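Local coordinates for protein probable tautomerase HP_0924 (Helicobacter pylori, PDB 3M21) that belongs to the tautomerase family of the MIF clan and is probably an enzyme, assembled from six copies of one small chain, at residues Q21-E24 against G25-L29; N35-K38 against A39-V42; S59-H62 against L63-N67. All blocks are in the same frame, centred on the assembly; numbering follows the deposited sequence.

Contact 1 (Q21-E24 against G25-L29)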
# COMPACT_ATOMS: atom_id res chain seq x y z
N GLN F 21 9.84 18.06 -6.30
CA GLN F 21 11.17 17.53 -6.60
C GLN F 21 11.18 16.00 -6.47
O GLN F 21 11.90 15.31 -7.19
CB GLN F 21 12.21 18.10 -5.65
CG GLN F 21 12.48 19.60 -5.77
CD GLN F 21 13.24 20.16 -4.56
OE1 GLN F 21 14.28 19.63 -4.17
NE2 GLN F 21 12.71 21.23 -3.97
N LEU F 22 10.38 15.47 -5.54
CA LEU F 22 10.32 14.02 -5.34
C LEU F 22 9.59 13.37 -6.51
O LEU F 22 10.00 12.32 -7.02
CB LEU F 22 9.61 13.69 -4.02
CG LEU F 22 10.39 14.03 -2.74
CD1 LEU F 22 9.53 13.80 -1.51
CD2 LEU F 22 11.66 13.19 -2.68
N ILE F 23 8.50 14.01 -6.94
CA ILE F 23 7.71 13.51 -8.07
C ILE F 23 8.58 13.46 -9.33
O ILE F 23 8.60 12.46 -10.03
CB ILE F 23 6.48 14.40 -8.30
CG1 ILE F 23 5.47 14.19 -7.16
CG2 ILE F 23 5.84 14.07 -9.66
CD1 ILE F 23 4.28 15.15 -7.19
N GLU F 24 9.31 14.54 -9.59
CA GLU F 24 10.17 14.58 -10.77
C GLU F 24 11.37 13.65 -10.61
O GLU F 24 11.76 12.96 -11.55
CB GLU F 24 10.66 16.01 -11.02
CG GLU F 24 9.53 17.01 -11.25
CD GLU F 24 10.02 18.44 -11.26
OE1 GLU F 24 10.87 18.77 -12.11
OE2 GLU F 24 9.57 19.23 -10.42
N GLY F 25 11.94 13.62 -9.41
CA GLY F 25 13.09 12.76 -9.15
C GLY F 25 12.79 11.29 -9.40
O GLY F 25 13.52 10.60 -10.11
N VAL F 26 11.71 10.80 -8.81
CA VAL F 26 11.34 9.41 -8.98
C VAL F 26 10.98 9.12 -10.44
O VAL F 26 11.34 8.08 -10.98
CB VAL F 26 10.14 9.02 -8.08
CG1 VAL F 26 9.51 7.72 -8.55
CG2 VAL F 26 10.61 8.88 -6.64
N SER F 27 10.25 10.04 -11.06
CA SER F 27 9.85 9.86 -12.45
C SER F 27 11.08 9.76 -13.35
O SER F 27 11.17 8.85 -14.18
CB SER F 27 8.96 11.01 -12.90
OG SER F 27 7.76 11.06 -12.12
N ASP F 28 12.04 10.67 -13.20
CA ASP F 28 13.24 10.61 -14.02
C ASP F 28 13.97 9.30 -13.79
O ASP F 28 14.47 8.68 -14.74
CB ASP F 28 14.18 11.79 -13.72
CG ASP F 28 13.58 13.13 -14.09
OD1 ASP F 28 12.79 13.19 -15.05
OD2 ASP F 28 13.91 14.14 -13.43
N LEU F 29 14.04 8.86 -12.53
CA LEU F 29 14.72 7.62 -12.19
C LEU F 29 14.14 6.44 -12.98
O LEU F 29 14.88 5.61 -13.51
CB LEU F 29 14.59 7.32 -10.69
CG LEU F 29 15.22 6.01 -10.21
CD1 LEU F 29 16.74 6.12 -10.33
CD2 LEU F 29 14.84 5.72 -8.75
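Ser27 turns its hydroxyl back onto the carbonyl oxygen of Ile23, one helical turn earlier, and donates a hydrogen bond to it, OG 2.7 Å from Ile23 O. A chi1 of -62° sets OG beside its own backbone N, the position from which it can share the acceptor of that N. Ser27 N donates to the same Ile23 O at 3.1 Å, and the two donors arrive from opposite faces of the carbonyl plane. A small hydroxyl suits this buried place, since the helix itself supplies the acceptor. On another side of the helix Val26 repeats the i to i+4 spacing with Leu22: Val26 N donates almost straight to Leu22 O at 2.9 Å, while the branch CG2 rests 3.5 Å from that oxygen. Branched hydrocarbon fits here because Val26 also packs on Ile3 and Ile5 of the sheet and on Leu29 of a second subunit. Toward solvent, Asp28 N bonds to Glu24 O at 2.8 Å. Asp28 OD2 comes within 3.1 Å of that oxygen without bonding, an approach of two acceptors that is probably mildly unfavourable. With Leu22 and Val26 turned to the strands and Glu24 and Asp28 on the more exposed side, this is the amphipathic helix 16-34 of a beta-alpha-beta unit, lying against parallel strands 2-7 and 42-47.

Contact 2 (N35-K38 against A39-V42)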
# COMPACT_ATOMS: atom_id res chain seq x y z
N ASN F 35 13.52 3.09 -19.03
CA ASN F 35 12.93 3.78 -20.17
C ASN F 35 11.41 3.73 -20.10
O ASN F 35 10.73 3.75 -21.13
CB ASN F 35 13.41 3.14 -21.49
CG ASN F 35 14.90 3.28 -21.70
OD1 ASN F 35 15.42 4.39 -21.86
ND2 ASN F 35 15.61 2.15 -21.71
N LYS F 36 10.87 3.66 -18.89
CA LYS F 36 9.43 3.62 -18.68
C LYS F 36 8.81 4.89 -19.26
O LYS F 36 9.48 5.92 -19.38
CB LYS F 36 9.10 3.52 -17.19
CG LYS F 36 9.76 2.35 -16.46
CD LYS F 36 8.87 1.11 -16.39
CE LYS F 36 8.68 0.45 -17.75
NZ LYS F 36 7.97 -0.86 -17.61
N ASN F 37 7.53 4.82 -19.63
CA ASN F 37 6.85 5.98 -20.19
C ASN F 37 6.54 6.99 -19.09
O ASN F 37 5.85 6.68 -18.12
CB ASN F 37 5.55 5.54 -20.87
CG ASN F 37 4.79 6.70 -21.50
OD1 ASN F 37 5.35 7.48 -22.28
ND2 ASN F 37 3.51 6.82 -21.17
N LYS F 38 7.07 8.21 -19.24
CA LYS F 38 6.86 9.27 -18.27
C LYS F 38 5.39 9.51 -17.96
O LYS F 38 4.99 9.54 -16.80
CB LYS F 38 7.47 10.59 -18.77
CG LYS F 38 8.99 10.59 -18.85
CD LYS F 38 9.52 11.95 -19.31
CE LYS F 38 11.04 11.95 -19.41
NZ LYS F 38 11.69 11.75 -18.08
N ALA F 39 4.60 9.68 -19.01
CA ALA F 39 3.17 9.94 -18.88
C ALA F 39 2.41 8.94 -18.01
O ALA F 39 1.44 9.30 -17.36
CB ALA F 39 2.54 10.03 -20.26
N SER F 40 2.86 7.69 -18.00
CA SER F 40 2.19 6.65 -17.23
C SER F 40 2.64 6.57 -15.77
O SER F 40 2.08 5.81 -14.98
CB SER F 40 2.40 5.28 -17.88
OG SER F 40 3.75 4.86 -17.74
N ILE F 41 3.65 7.36 -15.41
CA ILE F 41 4.16 7.32 -14.04
C ILE F 41 3.31 8.04 -13.01
O ILE F 41 3.12 9.25 -13.09
CB ILE F 41 5.58 7.89 -13.96
CG1 ILE F 41 6.50 7.12 -14.91
CG2 ILE F 41 6.11 7.77 -12.54
CD1 ILE F 41 7.91 7.67 -14.97
N VAL F 42 2.82 7.28 -12.04
CA VAL F 42 2.00 7.84 -10.97
C VAL F 42 2.82 7.80 -9.69
O VAL F 42 3.45 6.79 -9.38
CB VAL F 42 0.71 7.02 -10.75
CG1 VAL F 42 -0.05 7.54 -9.54
CG2 VAL F 42 -0.16 7.10 -11.99
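The carbonyl plane of Asn37 receives both donors of Ser40 on one and the same face: Ser40 N stands well above the plane, 58° out of it, whereas Ser40 OG is tilted only 21° from it. This carbonyl and the next, that of Lys38, head two overlapping turns, each closed by a bond from residue i+3 back to residue i, and they make up the latter part of the connection between helix 16-34 and strand 42-47 of the beta-alpha-beta unit. Ser40 grips Asn37 O twice, through N at 3.2 Å and through OG at 2.8 Å, the hydroxyl bond being the shorter. With chi1 at 70°, OG sits between the backbone N and the carbonyl carbon of its own residue, which brings the hydroxyl round to the acceptor already used by the amide. Serine is apt because its short side chain can add a second tie without leaving the turn. The straighter backbone bond is Ile41 N to Lys38 O, 2.9 Å long. Ile41, buried, points its side chain back at Asn37 and Lys38 and also packs on Ser27, Met30 and Pro1. Lys38, exposed, runs its long chain back along helix 16-34 past Val31, its NZ in a long, weak ion pair with Asp28. Within the turn, Ile41 CG1 lies 3.3 Å from Asn37 O, and Ile41 CD1 lies 3.8 Å from Lys38 CA.

Contact 3 (S59-H62 against L63-N67)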
# COMPACT_ATOMS: atom_id res chain seq x y z
N SER F 59 8.27 4.82 18.00
CA SER F 59 7.66 5.80 17.10
C SER F 59 8.72 6.84 16.72
O SER F 59 9.66 7.07 17.47
CB SER F 59 6.46 6.50 17.77
OG SER F 59 6.88 7.40 18.79
N VAL F 60 8.56 7.47 15.56
CA VAL F 60 9.52 8.48 15.11
C VAL F 60 9.51 9.69 16.04
O VAL F 60 10.53 10.39 16.18
CB VAL F 60 9.24 8.93 13.65
CG1 VAL F 60 10.11 10.13 13.29
CG2 VAL F 60 9.54 7.77 12.69
N HIS F 61 8.38 9.94 16.70
CA HIS F 61 8.29 11.07 17.62
C HIS F 61 9.32 10.85 18.73
O HIS F 61 10.05 11.76 19.13
CB HIS F 61 6.88 11.16 18.23
CG HIS F 61 6.75 12.19 19.31
ND1 HIS F 61 6.87 13.55 19.07
CD2 HIS F 61 6.49 12.07 20.63
CE1 HIS F 61 6.70 14.21 20.20
NE2 HIS F 61 6.47 13.33 21.17
N HIS F 62 9.37 9.60 19.20
CA HIS F 62 10.28 9.21 20.27
C HIS F 62 11.73 9.24 19.80
O HIS F 62 12.61 9.74 20.51
CB HIS F 62 9.90 7.82 20.78
CG HIS F 62 10.80 7.30 21.86
ND1 HIS F 62 11.96 6.60 21.60
CD2 HIS F 62 10.72 7.41 23.21
CE1 HIS F 62 12.56 6.30 22.73
NE2 HIS F 62 11.83 6.78 23.73
N LEU F 63 11.98 8.71 18.60
CA LEU F 63 13.34 8.70 18.06
C LEU F 63 13.89 10.10 17.86
O LEU F 63 15.08 10.34 18.04
CB LEU F 63 13.36 7.95 16.72
CG LEU F 63 13.08 6.44 16.76
CD1 LEU F 63 13.04 5.91 15.35
CD2 LEU F 63 14.17 5.72 17.56
N ARG F 64 13.02 11.04 17.49
CA ARG F 64 13.47 12.40 17.26
C ARG F 64 13.80 13.19 18.52
O ARG F 64 14.26 14.33 18.44
CB ARG F 64 12.44 13.14 16.42
CG ARG F 64 12.46 12.70 14.97
CD ARG F 64 11.52 13.53 14.12
NE ARG F 64 11.53 13.11 12.72
CZ ARG F 64 10.64 13.52 11.82
NH1 ARG F 64 9.68 14.35 12.18
NH2 ARG F 64 10.72 13.09 10.56
N GLN F 65 13.59 12.58 19.68
CA GLN F 65 13.91 13.23 20.94
C GLN F 65 15.43 13.30 21.04
O GLN F 65 15.99 14.25 21.59
CB GLN F 65 13.34 12.43 22.10
CG GLN F 65 11.82 12.45 22.15
CD GLN F 65 11.27 13.86 22.20
OE1 GLN F 65 11.72 14.68 22.99
NE2 GLN F 65 10.28 14.14 21.36
N LYS F 66 16.08 12.28 20.50
CA LYS F 66 17.53 12.18 20.49
C LYS F 66 18.00 12.71 19.13
O LYS F 66 17.44 12.36 18.09
CB LYS F 66 17.96 10.71 20.65
CG LYS F 66 19.46 10.45 20.75
CD LYS F 66 19.70 8.96 20.92
CE LYS F 66 21.10 8.63 21.41
NZ LYS F 66 21.20 7.17 21.74
N ASN F 67 19.00 13.58 19.16
CA ASN F 67 19.54 14.16 17.93
C ASN F 67 20.14 13.08 17.05
O ASN F 67 19.89 13.10 15.83
CB ASN F 67 20.59 15.21 18.27
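This is a local contact along an N-capped, single-turn helix near the C-terminus, where residues 60-63 wind up directly after strand 58-59 and give way to a type I beta turn from Leu63 to Lys66. Ser59 holds the N-cap position: its OG accepts a weak bond from His62 N, the part serine commonly plays in meeting an amide that the first turn leaves without a helical acceptor. Ser59 O meanwhile takes Leu63 N at 3.1 Å, and Val60 O takes Arg64 N at 2.9 Å. Beyond that the bonding tightens to i+3, Gln65 N reaching His62 O at 3.1 Å.

Among the side chains, Val60 meets Arg64. The branch CG1, anti to the backbone N (chi1 171°), comes over one face of the guanidinium near its rim, 3.3 Å from Arg64 NE. The arginine chain runs extended from CG to NE across the valine, and so both its methylene part and its flat head gain an aliphatic neighbour. Gln65 folds back instead, bent at chi2 (-56°), and its NE2 donates to His61 O at 3.3 Å, the acceptor lying close to the amide plane. The same NE2 stands over one face of the His61 ring, 3.8 Å from CE1, with ring and amide planes 59° apart. Glutamine suits this exposed site, its flexible methylene chain letting the amide fold back to the carbonyl while lying near the ring.

The Arg64 head is held by the carbonyls of Val8 and Pro9, just past strand 2-7, while Val60 and His61 bond through their backbones to Tyr53 and Ser50. Ser59 N, at the start of the helix, is hydrogen-bonded to Gln20 OE1 on helix 16-34 of a fifth subunit. The helical turn thus joins the hairpin of strands 53-55 and 58-59 to the end of strand 2-7, with the neighbouring chain meeting its N-cap.

How the contacts relate
Contacts 1 and 2 follow each other through the beta-alpha-beta unit, their centres about 11 Å apart, and they touch: Asp28 OD1 and Lys38 NZ form a long, weak ion pair of 3.5 Å, and Ile41 CD1 packs 3.6 Å from Ser27 O. The turn thus packs back on the helix it leaves. Contact 3 is remote, its centre about 28 Å from that of contact 1 and about 36 Å from that of contact 2, on the opposite side of the chain's centre. Contacts 1 and 3 also meet other subunits: in contact 1 Ile23 packs on Gly54 of a third subunit, and in contact 3 Ser59 packs on Ile23 of a fifth. Contact 2 lies beside Pro1, the chain's first residue.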